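PDB 4EWT: peptidase, M20/M25/M40 family from Staphylococcus aureus, which probably hydrolyses the amide bond of N-acylated amino acids or related substrates, using a manganese centre of the M20 metallopeptidase type. Local coordinates for residues H159-H164 and P343-Y348; A74-F79 and E333-Y338. All coordinates share one frame; numbering follows the deposited sequence.

Contact 1 of 2, residues H159-H164 and P343-Y348. With MN (manganese (II) ion), chain F.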
ATOM      1  N   HIS A 159       9.975   0.040 -49.098  1.00 39.69           N
ATOM      2  CA  HIS A 159      10.553  -0.303 -47.792  1.00 37.17           C
ATOM      3  C   HIS A 159      11.362   0.854 -47.200  1.00 34.08           C
ATOM      4  O   HIS A 159      11.899   1.680 -47.941  1.00 33.61           O
ATOM      5  CB  HIS A 159      11.476  -1.519 -47.908  1.00 37.78           C
ATOM      6  CG  HIS A 159      10.774  -2.794 -48.255  1.00 40.89           C
ATOM      7  ND1 HIS A 159      10.229  -3.628 -47.304  1.00 41.40           N
ATOM      8  CD2 HIS A 159      10.554  -3.392 -49.449  1.00 43.19           C
ATOM      9  CE1 HIS A 159       9.693  -4.679 -47.896  1.00 45.15           C
ATOM     10  NE2 HIS A 159       9.882  -4.565 -49.199  1.00 47.63           N
ATOM     11  N   VAL A 160      11.456   0.902 -45.867  1.00 32.00           N
ATOM     12  CA  VAL A 160      12.298   1.893 -45.188  1.00 29.48           C
ATOM     13  C   VAL A 160      13.388   1.191 -44.386  1.00 28.42           C
ATOM     14  O   VAL A 160      13.132   0.201 -43.719  1.00 28.68           O
ATOM     15  CB  VAL A 160      11.493   2.835 -44.256  1.00 28.83           C
ATOM     16  CG1 VAL A 160      12.353   4.036 -43.837  1.00 26.58           C
ATOM     17  CG2 VAL A 160      10.226   3.322 -44.935  1.00 30.63           C
ATOM     18  N   LEU A 161      14.609   1.704 -44.472  1.00 27.03           N
ATOM     19  CA  LEU A 161      15.704   1.200 -43.660  1.00 26.43           C
ATOM     20  C   LEU A 161      16.288   2.353 -42.858  1.00 24.98           C
ATOM     21  O   LEU A 161      16.387   3.473 -43.342  1.00 24.31           O
ATOM     22  CB  LEU A 161      16.775   0.527 -44.537  1.00 27.31           C
ATOM     23  CG  LEU A 161      18.063   0.011 -43.875  1.00 27.19           C
ATOM     24  CD1 LEU A 161      17.790  -1.119 -42.899  1.00 27.49           C
ATOM     25  CD2 LEU A 161      19.068  -0.444 -44.918  1.00 27.69           C
ATOM     26  N   GLY A 162      16.630   2.084 -41.607  1.00 24.98           N
ATOM     27  CA  GLY A 162      17.274   3.083 -40.777  1.00 23.83           C
ATOM     28  C   GLY A 162      18.342   2.442 -39.930  1.00 24.50           C
ATOM     29  O   GLY A 162      18.300   1.248 -39.645  1.00 25.01           O
ATOM     30  N   VAL A 163      19.301   3.253 -39.519  1.00 24.57           N
ATOM     31  CA  VAL A 163      20.403   2.785 -38.711  1.00 26.05           C
ATOM     32  C   VAL A 163      20.542   3.740 -37.548  1.00 26.06           C
ATOM     33  O   VAL A 163      20.357   4.947 -37.710  1.00 25.64           O
ATOM     34  CB  VAL A 163      21.729   2.730 -39.522  1.00 27.00           C
ATOM     35  CG1 VAL A 163      22.944   2.697 -38.598  1.00 28.81           C
ATOM     36  CG2 VAL A 163      21.742   1.523 -40.430  1.00 27.61           C
ATOM     37  N   HIS A 164      20.828   3.187 -36.374  1.00 26.68           N
ATOM     38  CA  HIS A 164      21.207   3.983 -35.227  1.00 27.13           C
ATOM     39  C   HIS A 164      22.539   3.470 -34.703  1.00 29.11           C
ATOM     40  O   HIS A 164      22.716   2.258 -34.509  1.00 30.04           O
ATOM     41  CB  HIS A 164      20.136   3.882 -34.131  1.00 26.85           C
ATOM     42  CG  HIS A 164      20.028   5.106 -33.279  1.00 26.17           C
ATOM     43  ND1 HIS A 164      21.001   5.468 -32.376  1.00 27.44           N
ATOM     44  CD2 HIS A 164      19.066   6.054 -33.199  1.00 25.41           C
ATOM     45  CE1 HIS A 164      20.637   6.581 -31.766  1.00 29.87           C
ATOM     46  NE2 HIS A 164      19.462   6.954 -32.239  1.00 27.83           N
ATOM     47  N   PRO A 343       6.714  -1.722 -44.505  1.00 41.09           N
ATOM     48  CA  PRO A 343       7.604  -2.710 -43.905  1.00 40.13           C
ATOM     49  C   PRO A 343       9.011  -2.131 -43.793  1.00 37.97           C
ATOM     50  O   PRO A 343       9.562  -1.626 -44.785  1.00 37.57           O
ATOM     51  CB  PRO A 343       7.570  -3.876 -44.901  1.00 43.20           C
ATOM     52  CG  PRO A 343       7.030  -3.318 -46.151  1.00 45.16           C
ATOM     53  CD  PRO A 343       6.138  -2.193 -45.774  1.00 44.44           C
ATOM     54  N   SER A 344       9.571  -2.158 -42.587  1.00 35.92           N
ATOM     55  CA  SER A 344      10.847  -1.490 -42.355  1.00 33.83           C
ATOM     56  C   SER A 344      11.769  -2.317 -41.475  1.00 33.16           C
ATOM     57  O   SER A 344      11.342  -3.304 -40.862  1.00 33.82           O
ATOM     58  CB  SER A 344      10.624  -0.113 -41.724  1.00 31.88           C
ATOM     59  OG  SER A 344       9.542   0.553 -42.342  1.00 33.84           O
ATOM     60  N   ALA A 345      13.037  -1.905 -41.449  1.00 31.66           N
ATOM     61  CA  ALA A 345      14.045  -2.473 -40.573  1.00 30.96           C
ATOM     62  C   ALA A 345      14.886  -1.338 -40.000  1.00 29.33           C
ATOM     63  O   ALA A 345      15.422  -0.502 -40.734  1.00 28.67           O
ATOM     64  CB  ALA A 345      14.921  -3.449 -41.324  1.00 32.92           C
ATOM     65  N   PHE A 346      14.966  -1.299 -38.679  1.00 28.29           N
ATOM     66  CA  PHE A 346      15.809  -0.340 -37.987  1.00 27.05           C
ATOM     67  C   PHE A 346      16.917  -1.167 -37.390  1.00 27.82           C
ATOM     68  O   PHE A 346      16.657  -2.051 -36.577  1.00 28.78           O
ATOM     69  CB  PHE A 346      14.995   0.371 -36.903  1.00 25.93           C
ATOM     70  CG  PHE A 346      15.666   1.584 -36.306  1.00 24.46           C
ATOM     71  CD1 PHE A 346      15.926   2.721 -37.082  1.00 24.19           C
ATOM     72  CD2 PHE A 346      16.002   1.607 -34.962  1.00 23.01           C
ATOM     73  CE1 PHE A 346      16.523   3.858 -36.511  1.00 21.31           C
ATOM     74  CE2 PHE A 346      16.592   2.745 -34.378  1.00 22.81           C
ATOM     75  CZ  PHE A 346      16.850   3.864 -35.159  1.00 21.56           C
ATOM     76  N   ILE A 347      18.146  -0.919 -37.827  1.00 28.37           N
ATOM     77  CA  ILE A 347      19.280  -1.728 -37.375  1.00 30.01           C
ATOM     78  C   ILE A 347      20.319  -0.875 -36.647  1.00 29.80           C
ATOM     79  O   ILE A 347      20.273   0.352 -36.698  1.00 29.08           O
ATOM     80  CB  ILE A 347      19.927  -2.546 -38.535  1.00 31.58           C
ATOM     81  CG1 ILE A 347      20.551  -1.623 -39.580  1.00 31.91           C
ATOM     82  CG2 ILE A 347      18.902  -3.503 -39.159  1.00 32.85           C
ATOM     83  CD1 ILE A 347      21.361  -2.333 -40.650  1.00 35.09           C
ATOM     84  N   TYR A 348      21.250  -1.531 -35.966  1.00 31.13           N
ATOM     85  CA  TYR A 348      22.197  -0.830 -35.125  1.00 31.80           C
ATOM     86  C   TYR A 348      23.640  -1.028 -35.562  1.00 33.60           C
ATOM     87  O   TYR A 348      24.023  -2.120 -35.989  1.00 35.46           O
ATOM     88  CB  TYR A 348      22.058  -1.293 -33.677  1.00 32.79           C
ATOM     89  CG  TYR A 348      20.657  -1.261 -33.113  1.00 32.21           C
ATOM     90  CD1 TYR A 348      19.970  -0.057 -32.953  1.00 31.79           C
ATOM     91  CD2 TYR A 348      20.029  -2.436 -32.713  1.00 34.13           C
ATOM     92  CE1 TYR A 348      18.690  -0.023 -32.409  1.00 31.18           C
ATOM     93  CE2 TYR A 348      18.748  -2.416 -32.163  1.00 34.24           C
ATOM     94  CZ  TYR A 348      18.085  -1.207 -32.022  1.00 33.00           C
ATOM     95  OH  TYR A 348      16.819  -1.178 -31.489  1.00 33.59           O
TER
HETATM   96 MN    MN F 402      18.461   8.905 -31.631  1.00 35.56          MN
HETATM   97  O   HOH W   1      16.363   9.196 -30.349  1.00 31.85           O
HETATM   98  O   HOH W   2      17.123   8.481 -33.400  1.00 36.08           O
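Pro343 O takes two N-H groups from segment 159-164. Val160 N reaches it in a weak bond, and His159 ND1 donates to it over 3.3 Å at an N-H...O angle of 137°. The imidazole nitrogen stands above the carbonyl plane, 54° out of it. His159 CG lies anti to its carbonyl carbon, beside the backbone N, and the two side chains cross at about a right angle, His159 ND1 3.4 Å from Pro343 CG. Beyond this pair the strands run parallel in unbroken register, their axes 4.6 Å apart. Ala345 N donates to Val160 O, Gly162 N to Ala345 O, Ile347 N to Gly162 O and His164 N to Ile347 O; the shortest, Ile347 N to Gly162 O, measures 2.8 Å and is nearly straight at 171°. Leu161, Val163, Ala345 and Ile347 occupy one face of the sheet, where helix 372-386 packs on Leu161 and Val163. Here Val163 CG2 meets Ile347 CG1 at 3.5 Å, tighter than usual for two carbons. On the face of Val160, Ser344 and Phe346, the absence of a side chain at Gly162 lets the Phe346 ring lean across, its CD1 3.7 Å from Gly162 C. The same ring brings CZ to within 3.4 Å of His164 CB; the two aromatic rings meet rim to rim. His164 NE2 binds manganese at 2.3 Å, alongside Cys103, His105 and two waters, so a ligand of the metal is carried directly by a buried, hydrogen-bonded strand, with Phe346 packed against its base.

Contact 2 of 2, residues A74-F79 and E333-Y338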
ATOM      1  N   ALA A  74      13.638   3.637 -49.139  1.00 34.11           N
ATOM      2  CA  ALA A  74      13.941   4.821 -48.359  1.00 31.98           C
ATOM      3  C   ALA A  74      14.973   4.480 -47.300  1.00 30.24           C
ATOM      4  O   ALA A  74      14.904   3.427 -46.660  1.00 30.20           O
ATOM      5  CB  ALA A  74      12.691   5.400 -47.735  1.00 32.01           C
ATOM      6  N   ILE A  75      15.946   5.368 -47.138  1.00 28.68           N
ATOM      7  CA  ILE A  75      16.945   5.234 -46.081  1.00 27.46           C
ATOM      8  C   ILE A  75      16.917   6.498 -45.219  1.00 26.68           C
ATOM      9  O   ILE A  75      16.853   7.607 -45.736  1.00 26.92           O
ATOM     10  CB  ILE A  75      18.354   4.913 -46.649  1.00 27.30           C
ATOM     11  CG1 ILE A  75      18.794   5.964 -47.671  1.00 26.73           C
ATOM     12  CG2 ILE A  75      18.343   3.519 -47.303  1.00 29.03           C
ATOM     13  CD1 ILE A  75      20.193   5.746 -48.209  1.00 27.14           C
ATOM     14  N   ARG A  76      16.927   6.322 -43.905  1.00 26.15           N
ATOM     15  CA  ARG A  76      16.570   7.409 -43.001  1.00 26.27           C
ATOM     16  C   ARG A  76      17.706   7.794 -42.047  1.00 26.07           C
ATOM     17  O   ARG A  76      18.347   6.929 -41.452  1.00 25.26           O
ATOM     18  CB  ARG A  76      15.297   7.026 -42.237  1.00 26.44           C
ATOM     19  CG  ARG A  76      14.775   8.062 -41.272  1.00 26.97           C
ATOM     20  CD  ARG A  76      15.409   7.924 -39.896  1.00 25.94           C
ATOM     21  NE  ARG A  76      14.523   8.493 -38.894  1.00 27.24           N
ATOM     22  CZ  ARG A  76      14.564   8.222 -37.592  1.00 25.97           C
ATOM     23  NH1 ARG A  76      15.476   7.387 -37.086  1.00 24.40           N
ATOM     24  NH2 ARG A  76      13.674   8.793 -36.804  1.00 25.72           N
ATOM     25  N   ALA A  77      17.952   9.101 -41.937  1.00 26.89           N
ATOM     26  CA  ALA A  77      18.864   9.665 -40.935  1.00 27.58           C
ATOM     27  C   ALA A  77      18.220  10.876 -40.279  1.00 28.43           C
ATOM     28  O   ALA A  77      17.733  11.768 -40.966  1.00 29.38           O
ATOM     29  CB  ALA A  77      20.199  10.068 -41.573  1.00 27.41           C
ATOM     30  N   ASP A  78      18.222  10.908 -38.949  1.00 28.89           N
ATOM     31  CA  ASP A  78      17.699  12.061 -38.201  1.00 30.61           C
ATOM     32  C   ASP A  78      18.813  13.049 -37.849  1.00 31.32           C
ATOM     33  O   ASP A  78      19.997  12.678 -37.839  1.00 31.28           O
ATOM     34  CB  ASP A  78      16.890  11.632 -36.959  1.00 30.59           C
ATOM     35  CG  ASP A  78      17.511  10.452 -36.212  1.00 31.43           C
ATOM     36  OD1 ASP A  78      18.633  10.003 -36.546  1.00 33.58           O
ATOM     37  OD2 ASP A  78      16.864   9.969 -35.266  1.00 32.92           O
ATOM     38  N   PHE A  79      18.443  14.307 -37.603  1.00 32.43           N
ATOM     39  CA  PHE A  79      19.455  15.349 -37.390  1.00 33.71           C
ATOM     40  C   PHE A  79      19.235  16.358 -36.256  1.00 35.59           C
ATOM     41  O   PHE A  79      20.025  17.301 -36.115  1.00 37.08           O
ATOM     42  CB  PHE A  79      19.803  16.072 -38.698  1.00 34.16           C
ATOM     43  CG  PHE A  79      18.664  16.840 -39.322  1.00 35.04           C
ATOM     44  CD1 PHE A  79      18.401  18.158 -38.947  1.00 37.02           C
ATOM     45  CD2 PHE A  79      17.901  16.271 -40.340  1.00 33.50           C
ATOM     46  CE1 PHE A  79      17.375  18.885 -39.555  1.00 38.04           C
ATOM     47  CE2 PHE A  79      16.873  16.992 -40.959  1.00 35.09           C
ATOM     48  CZ  PHE A  79      16.609  18.301 -40.565  1.00 37.47           C
ATOM     49  N   GLU A 333      11.566   5.485 -30.241  1.00 33.46           N
ATOM     50  CA  GLU A 333      12.206   5.961 -31.445  1.00 32.36           C
ATOM     51  C   GLU A 333      11.091   6.277 -32.434  1.00 31.75           C
ATOM     52  O   GLU A 333      10.209   5.437 -32.660  1.00 31.55           O
ATOM     53  CB  GLU A 333      13.147   4.859 -31.967  1.00 31.88           C
ATOM     54  CG  GLU A 333      13.630   4.997 -33.393  1.00 32.85           C
ATOM     55  CD  GLU A 333      14.434   6.246 -33.635  1.00 34.28           C
ATOM     56  OE1 GLU A 333      15.439   6.446 -32.918  1.00 37.04           O
ATOM     57  OE2 GLU A 333      14.055   7.025 -34.537  1.00 32.36           O
ATOM     58  N   ASP A 334      11.109   7.471 -33.025  1.00 30.75           N
ATOM     59  CA  ASP A 334      10.020   7.829 -33.936  1.00 30.50           C
ATOM     60  C   ASP A 334      10.110   7.225 -35.339  1.00 29.00           C
ATOM     61  O   ASP A 334       9.169   7.330 -36.127  1.00 30.04           O
ATOM     62  CB  ASP A 334       9.672   9.331 -33.903  1.00 32.29           C
ATOM     63  CG  ASP A 334      10.328  10.138 -35.008  1.00 33.23           C
ATOM     64  OD1 ASP A 334      11.296   9.665 -35.640  1.00 32.23           O
ATOM     65  OD2 ASP A 334       9.856  11.280 -35.231  1.00 35.16           O
ATOM     66  N   PHE A 335      11.216   6.543 -35.619  1.00 26.79           N
ATOM     67  CA  PHE A 335      11.300   5.661 -36.785  1.00 25.97           C
ATOM     68  C   PHE A 335      10.118   4.692 -36.794  1.00 26.45           C
ATOM     69  O   PHE A 335       9.710   4.211 -37.853  1.00 26.62           O
ATOM     70  CB  PHE A 335      12.613   4.871 -36.786  1.00 24.57           C
ATOM     71  CG  PHE A 335      12.830   4.052 -38.029  1.00 24.38           C
ATOM     72  CD1 PHE A 335      13.491   4.597 -39.127  1.00 22.48           C
ATOM     73  CD2 PHE A 335      12.384   2.726 -38.099  1.00 23.90           C
ATOM     74  CE1 PHE A 335      13.697   3.859 -40.278  1.00 22.86           C
ATOM     75  CE2 PHE A 335      12.584   1.973 -39.242  1.00 24.12           C
ATOM     76  CZ  PHE A 335      13.244   2.542 -40.348  1.00 25.01           C
ATOM     77  N   ALA A 336       9.576   4.418 -35.607  1.00 26.12           N
ATOM     78  CA  ALA A 336       8.450   3.495 -35.459  1.00 27.09           C
ATOM     79  C   ALA A 336       7.241   3.894 -36.295  1.00 28.68           C
ATOM     80  O   ALA A 336       6.456   3.037 -36.692  1.00 29.97           O
ATOM     81  CB  ALA A 336       8.066   3.367 -34.008  1.00 26.68           C
ATOM     82  N   TYR A 337       7.087   5.195 -36.534  1.00 29.34           N
ATOM     83  CA  TYR A 337       6.053   5.713 -37.428  1.00 31.67           C
ATOM     84  C   TYR A 337       6.238   5.269 -38.877  1.00 32.46           C
ATOM     85  O   TYR A 337       5.260   4.905 -39.523  1.00 34.98           O
ATOM     86  CB  TYR A 337       5.968   7.241 -37.358  1.00 32.45           C
ATOM     87  CG  TYR A 337       5.254   7.765 -36.125  1.00 32.91           C
ATOM     88  CD1 TYR A 337       3.910   7.476 -35.896  1.00 34.03           C
ATOM     89  CD2 TYR A 337       5.921   8.571 -35.205  1.00 31.97           C
ATOM     90  CE1 TYR A 337       3.254   7.964 -34.763  1.00 35.02           C
ATOM     91  CE2 TYR A 337       5.285   9.067 -34.089  1.00 31.84           C
ATOM     92  CZ  TYR A 337       3.956   8.758 -33.869  1.00 34.48           C
ATOM     93  OH  TYR A 337       3.336   9.255 -32.753  1.00 36.96           O
ATOM     94  N   TYR A 338       7.474   5.291 -39.387  1.00 31.26           N
ATOM     95  CA  TYR A 338       7.763   4.720 -40.712  1.00 31.85           C
ATOM     96  C   TYR A 338       7.440   3.238 -40.711  1.00 32.54           C
ATOM     97  O   TYR A 338       6.805   2.727 -41.634  1.00 33.86           O
ATOM     98  CB  TYR A 338       9.243   4.873 -41.108  1.00 30.34           C
ATOM     99  CG  TYR A 338       9.758   6.275 -41.056  1.00 29.92           C
ATOM    100  CD1 TYR A 338       9.333   7.225 -41.982  1.00 30.77           C
ATOM    101  CD2 TYR A 338      10.682   6.655 -40.094  1.00 27.96           C
ATOM    102  CE1 TYR A 338       9.791   8.509 -41.935  1.00 30.68           C
ATOM    103  CE2 TYR A 338      11.154   7.946 -40.042  1.00 29.25           C
ATOM    104  CZ  TYR A 338      10.701   8.870 -40.973  1.00 30.05           C
ATOM    105  OH  TYR A 338      11.156  10.166 -40.942  1.00 32.56           O
TER
HETATM  106  O   HOH W   2      17.123   8.481 -33.400  1.00 36.08           O
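Charge pairing joins Arg76, on strand 72-78, to the residues leading into helix 335-341. The guanidinium of Arg76 meets Glu333 tip to tip and end-on: NH1 and NH2 both donate to the single atom Glu333 OE2, each over 2.9 Å. NH1 comes from above the carboxylate plane, whereas NH2 lies nearly in line with the C-O bond, and the two flat groups stand 83° apart. Asp334 OD1 lies at the guanidinium edge, in its plane, 2.8 Å from Arg76 NH2. Asp78 OD2, 3.5 Å from Arg76 NH1, lies well out of that plane with no N-H pointing at it, a link of charge alone; Asp78 OD1 bonds to His108 ND1. Gln135 also binds both Arg76 NH2 and Asp334 OD1.

A capping bond is the second element: Glu333 OE2 accepts from Phe335 N with its anti lone pair, at 3.1 Å.

Water mediates the third. The protein holds two manganese ions, at the C-terminal ends of sheet strands as in other M20 peptidases, and water 2, a ligand of one, donates to Glu333 OE1 at 2.7 Å.

Van der Waals packing involves both rings. Phe335 CB lies over the guanidinium face opposite Asp78 CG, offset toward the rim. The bend at chi2 (-88°) places Arg76 CD at the Phe335 ring edge. Arg76 CG lies 3.8 Å from Tyr338 CE2, the side chains crossing at about a right angle.

In the fold
Contacts 1 and 2 have centres about 8 Å apart and both reach the same sheet, in which strand 159-166 lies between strands 72-78 and 344-350. Probable backbone hydrogen bonds connect them: Leu161 N lies 2.8 Å from Ala74 O, and Ala74 N lies 2.9 Å from His159 O. Helix 335-341 of contact 2 is followed in the chain, after a short connection, by strand 344-350 of contact 1, and the two pack through Phe346 CD1 and Phe335 CG, 3.5 Å apart. At the metal end, water 2 belongs to both: its O lies 2.3 Å from the manganese that His164 NE2 binds, and it also hydrogen-bonds to Glu333 OE1 of contact 2. Cys103 bridges to the second manganese, completed by Glu139 and His362.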